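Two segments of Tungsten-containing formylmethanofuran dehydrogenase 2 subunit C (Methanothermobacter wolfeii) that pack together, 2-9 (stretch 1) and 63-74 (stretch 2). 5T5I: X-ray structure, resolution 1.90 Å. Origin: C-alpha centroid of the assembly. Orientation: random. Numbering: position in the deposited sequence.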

# COMPACT_ATOMS: atom_id res chain seq x y z
N SER C 2 -0.15 -66.60 -16.68
CA SER C 2 1.12 -67.15 -16.23
C SER C 2 1.95 -66.06 -15.53
O SER C 2 2.20 -65.01 -16.14
CB SER C 2 1.88 -67.74 -17.41
OG SER C 2 1.22 -68.89 -17.90
N GLU C 3 2.34 -66.30 -14.26
CA GLU C 3 3.10 -65.32 -13.46
C GLU C 3 4.59 -65.64 -13.46
O GLU C 3 4.96 -66.80 -13.24
CB GLU C 3 2.60 -65.30 -12.00
CG GLU C 3 1.13 -64.96 -11.84
CD GLU C 3 0.67 -64.71 -10.41
OE1 GLU C 3 1.40 -65.09 -9.47
OE2 GLU C 3 -0.43 -64.14 -10.24
N ILE C 4 5.45 -64.62 -13.72
CA ILE C 4 6.91 -64.72 -13.66
C ILE C 4 7.32 -63.74 -12.55
O ILE C 4 6.99 -62.56 -12.63
CB ILE C 4 7.57 -64.43 -15.04
CG1 ILE C 4 7.24 -65.56 -16.03
CG2 ILE C 4 9.10 -64.27 -14.90
CD1 ILE C 4 7.34 -65.19 -17.48
N ILE C 5 7.99 -64.25 -11.51
CA ILE C 5 8.36 -63.46 -10.33
C ILE C 5 9.81 -63.02 -10.38
O ILE C 5 10.70 -63.88 -10.48
CB ILE C 5 8.09 -64.24 -9.01
CG1 ILE C 5 6.74 -65.01 -9.01
CG2 ILE C 5 8.19 -63.31 -7.78
CD1 ILE C 5 5.52 -64.18 -9.21
N LEU C 6 10.06 -61.71 -10.27
CA LEU C 6 11.40 -61.14 -10.20
C LEU C 6 11.57 -60.62 -8.77
O LEU C 6 10.85 -59.71 -8.37
CB LEU C 6 11.60 -59.98 -11.19
CG LEU C 6 11.43 -60.25 -12.68
CD1 LEU C 6 11.89 -59.02 -13.48
CD2 LEU C 6 12.21 -61.44 -13.12
N THR C 7 12.49 -61.20 -8.00
CA THR C 7 12.72 -60.76 -6.62
C THR C 7 14.03 -60.02 -6.63
O THR C 7 15.06 -60.64 -6.89
CB THR C 7 12.71 -61.93 -5.65
OG1 THR C 7 11.52 -62.69 -5.87
CG2 THR C 7 12.77 -61.49 -4.20
N PRO C 8 14.02 -58.70 -6.43
CA PRO C 8 15.28 -57.96 -6.52
C PRO C 8 16.28 -58.28 -5.43
O PRO C 8 15.92 -58.44 -4.27
CB PRO C 8 14.86 -56.48 -6.45
CG PRO C 8 13.50 -56.47 -5.94
CD PRO C 8 12.88 -57.81 -6.14
N LYS C 9 17.56 -58.33 -5.81
CA LYS C 9 18.67 -58.43 -4.89
C LYS C 9 18.93 -56.95 -4.50
O LYS C 9 18.14 -56.09 -4.89
CB LYS C 9 19.89 -59.08 -5.58
CG LYS C 9 19.61 -60.53 -5.98
CD LYS C 9 20.73 -61.12 -6.80
CE LYS C 9 20.44 -62.56 -7.17
NZ LYS C 9 21.46 -63.10 -8.10
N GLU C 63 0.47 -61.45 -24.06
CA GLU C 63 -0.84 -61.18 -23.44
C GLU C 63 -1.14 -62.13 -22.27
O GLU C 63 -1.96 -61.79 -21.42
CB GLU C 63 -2.00 -61.21 -24.47
CG GLU C 63 -2.13 -62.48 -25.29
CD GLU C 63 -1.51 -62.44 -26.67
OE1 GLU C 63 -2.06 -63.11 -27.58
OE2 GLU C 63 -0.45 -61.79 -26.85
N ASP C 64 -0.49 -63.32 -22.23
CA ASP C 64 -0.66 -64.28 -21.14
C ASP C 64 0.43 -64.16 -20.06
O ASP C 64 0.46 -64.98 -19.16
CB ASP C 64 -0.68 -65.71 -21.71
CG ASP C 64 -1.76 -65.93 -22.75
OD1 ASP C 64 -2.89 -65.42 -22.55
OD2 ASP C 64 -1.48 -66.61 -23.75
N ILE C 65 1.29 -63.12 -20.11
CA ILE C 65 2.36 -62.94 -19.13
C ILE C 65 2.06 -61.82 -18.16
O ILE C 65 1.72 -60.71 -18.58
CB ILE C 65 3.73 -62.74 -19.83
CG1 ILE C 65 4.19 -64.08 -20.43
CG2 ILE C 65 4.78 -62.17 -18.85
CD1 ILE C 65 5.32 -64.04 -21.29
N LYS C 66 2.25 -62.12 -16.87
CA LYS C 66 2.14 -61.17 -15.77
C LYS C 66 3.49 -61.19 -15.04
O LYS C 66 3.85 -62.20 -14.44
CB LYS C 66 1.02 -61.59 -14.83
CG LYS C 66 0.73 -60.59 -13.72
CD LYS C 66 -0.11 -61.25 -12.62
CE LYS C 66 -0.90 -60.27 -11.79
NZ LYS C 66 -2.36 -60.53 -11.86
N ILE C 67 4.26 -60.09 -15.13
CA ILE C 67 5.54 -59.97 -14.43
C ILE C 67 5.28 -59.34 -13.07
O ILE C 67 4.72 -58.24 -13.00
CB ILE C 67 6.59 -59.16 -15.23
CG1 ILE C 67 6.82 -59.78 -16.64
CG2 ILE C 67 7.92 -59.10 -14.44
CD1 ILE C 67 7.67 -58.93 -17.62
N ILE C 68 5.71 -60.01 -11.99
CA ILE C 68 5.59 -59.47 -10.64
C ILE C 68 6.99 -59.16 -10.14
O ILE C 68 7.79 -60.08 -9.99
CB ILE C 68 4.85 -60.44 -9.67
CG1 ILE C 68 3.44 -60.79 -10.22
CG2 ILE C 68 4.77 -59.82 -8.25
CD1 ILE C 68 2.59 -61.74 -9.36
N ILE C 69 7.29 -57.88 -9.87
CA ILE C 69 8.57 -57.49 -9.29
C ILE C 69 8.27 -57.44 -7.80
O ILE C 69 7.60 -56.51 -7.35
CB ILE C 69 9.13 -56.17 -9.86
CG1 ILE C 69 9.28 -56.28 -11.39
CG2 ILE C 69 10.48 -55.83 -9.18
CD1 ILE C 69 9.92 -55.13 -12.09
N ASP C 70 8.68 -58.48 -7.07
CA ASP C 70 8.36 -58.62 -5.65
C ASP C 70 9.35 -57.88 -4.77
O ASP C 70 10.05 -58.50 -3.96
CB ASP C 70 8.24 -60.11 -5.27
CG ASP C 70 7.58 -60.35 -3.92
OD1 ASP C 70 6.74 -59.52 -3.51
OD2 ASP C 70 7.90 -61.37 -3.28
N GLY C 71 9.38 -56.56 -4.90
CA GLY C 71 10.28 -55.73 -4.11
C GLY C 71 10.51 -54.36 -4.69
O GLY C 71 9.99 -54.02 -5.76
N ASP C 72 11.31 -53.57 -4.00
CA ASP C 72 11.61 -52.20 -4.39
C ASP C 72 12.67 -52.12 -5.50
O ASP C 72 13.75 -52.68 -5.36
CB ASP C 72 12.05 -51.40 -3.15
CG ASP C 72 12.20 -49.92 -3.39
OD1 ASP C 72 11.62 -49.41 -4.37
OD2 ASP C 72 12.90 -49.26 -2.60
N VAL C 73 12.35 -51.41 -6.60
CA VAL C 73 13.29 -51.21 -7.71
C VAL C 73 13.45 -49.72 -7.99
O VAL C 73 13.39 -49.27 -9.14
CB VAL C 73 12.96 -52.07 -8.97
CG1 VAL C 73 13.28 -53.53 -8.71
CG2 VAL C 73 11.51 -51.91 -9.41
N TYR C 74 13.67 -48.95 -6.89
CA TYR C 74 13.83 -47.49 -6.91
C TYR C 74 14.95 -47.01 -7.85
O TYR C 74 14.91 -45.87 -8.28
CB TYR C 74 14.07 -46.93 -5.48
CG TYR C 74 15.48 -47.11 -4.97
CD1 TYR C 74 15.90 -48.32 -4.43
CD2 TYR C 74 16.43 -46.10 -5.10
CE1 TYR C 74 17.21 -48.51 -4.01
CE2 TYR C 74 17.74 -46.28 -4.68
CZ TYR C 74 18.13 -47.49 -4.14
OH TYR C 74 19.41 -47.70 -3.69
O HOH W 1 9.67 -63.26 -4.03

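Six backbone hydrogen bonds join the two stretches as parallel neighbours in a β-sheet. Ser2 N donates to Asp64 O (3.0 Å), and Lys66 N to Ser2 O (3.0 Å). Stretch 1 then engages through alternate residues, as parallel pairing requires: Ile4 N reaches Lys66 O (3.0 Å) and Ile4 O accepts from Ile68 N (2.9 Å), while Leu6 N binds Ile68 O (2.8 Å) and Leu6 O receives Asp70 N (2.8 Å). The intervening residues add CA-H...O contacts, such as Ile5 CA to Ile68 O (3.4 Å).

Beyond the ladder, a water links the strand ends, lying 2.7 Å from Thr7 OG1 and donating to Asp70 OD2 at 2.7 Å. At the other end, Glu3 OE2 and Lys66 NZ stay 4.4 Å apart, a favourable pairing of charges but too distant for a salt bridge.

Side chains alternate between the two sheet faces. On the face of Glu3 and Lys66, Ile5 CD1 meets Ile68 CD1 at 3.8 Å. On the other, buried Ile4 and Leu6 pack against isoleucines, with Leu6 CD1 4.1 Å from Ile67 CG2. Pro8, lacking an amide hydrogen, cannot extend the ladder as a donor; instead its ring packs over Gly71, with Pro8 CG 3.8 Å from Gly71 CA, where a β-carbon would clash, and Pro8 CB touches Val73 CG1 at 4.0 Å.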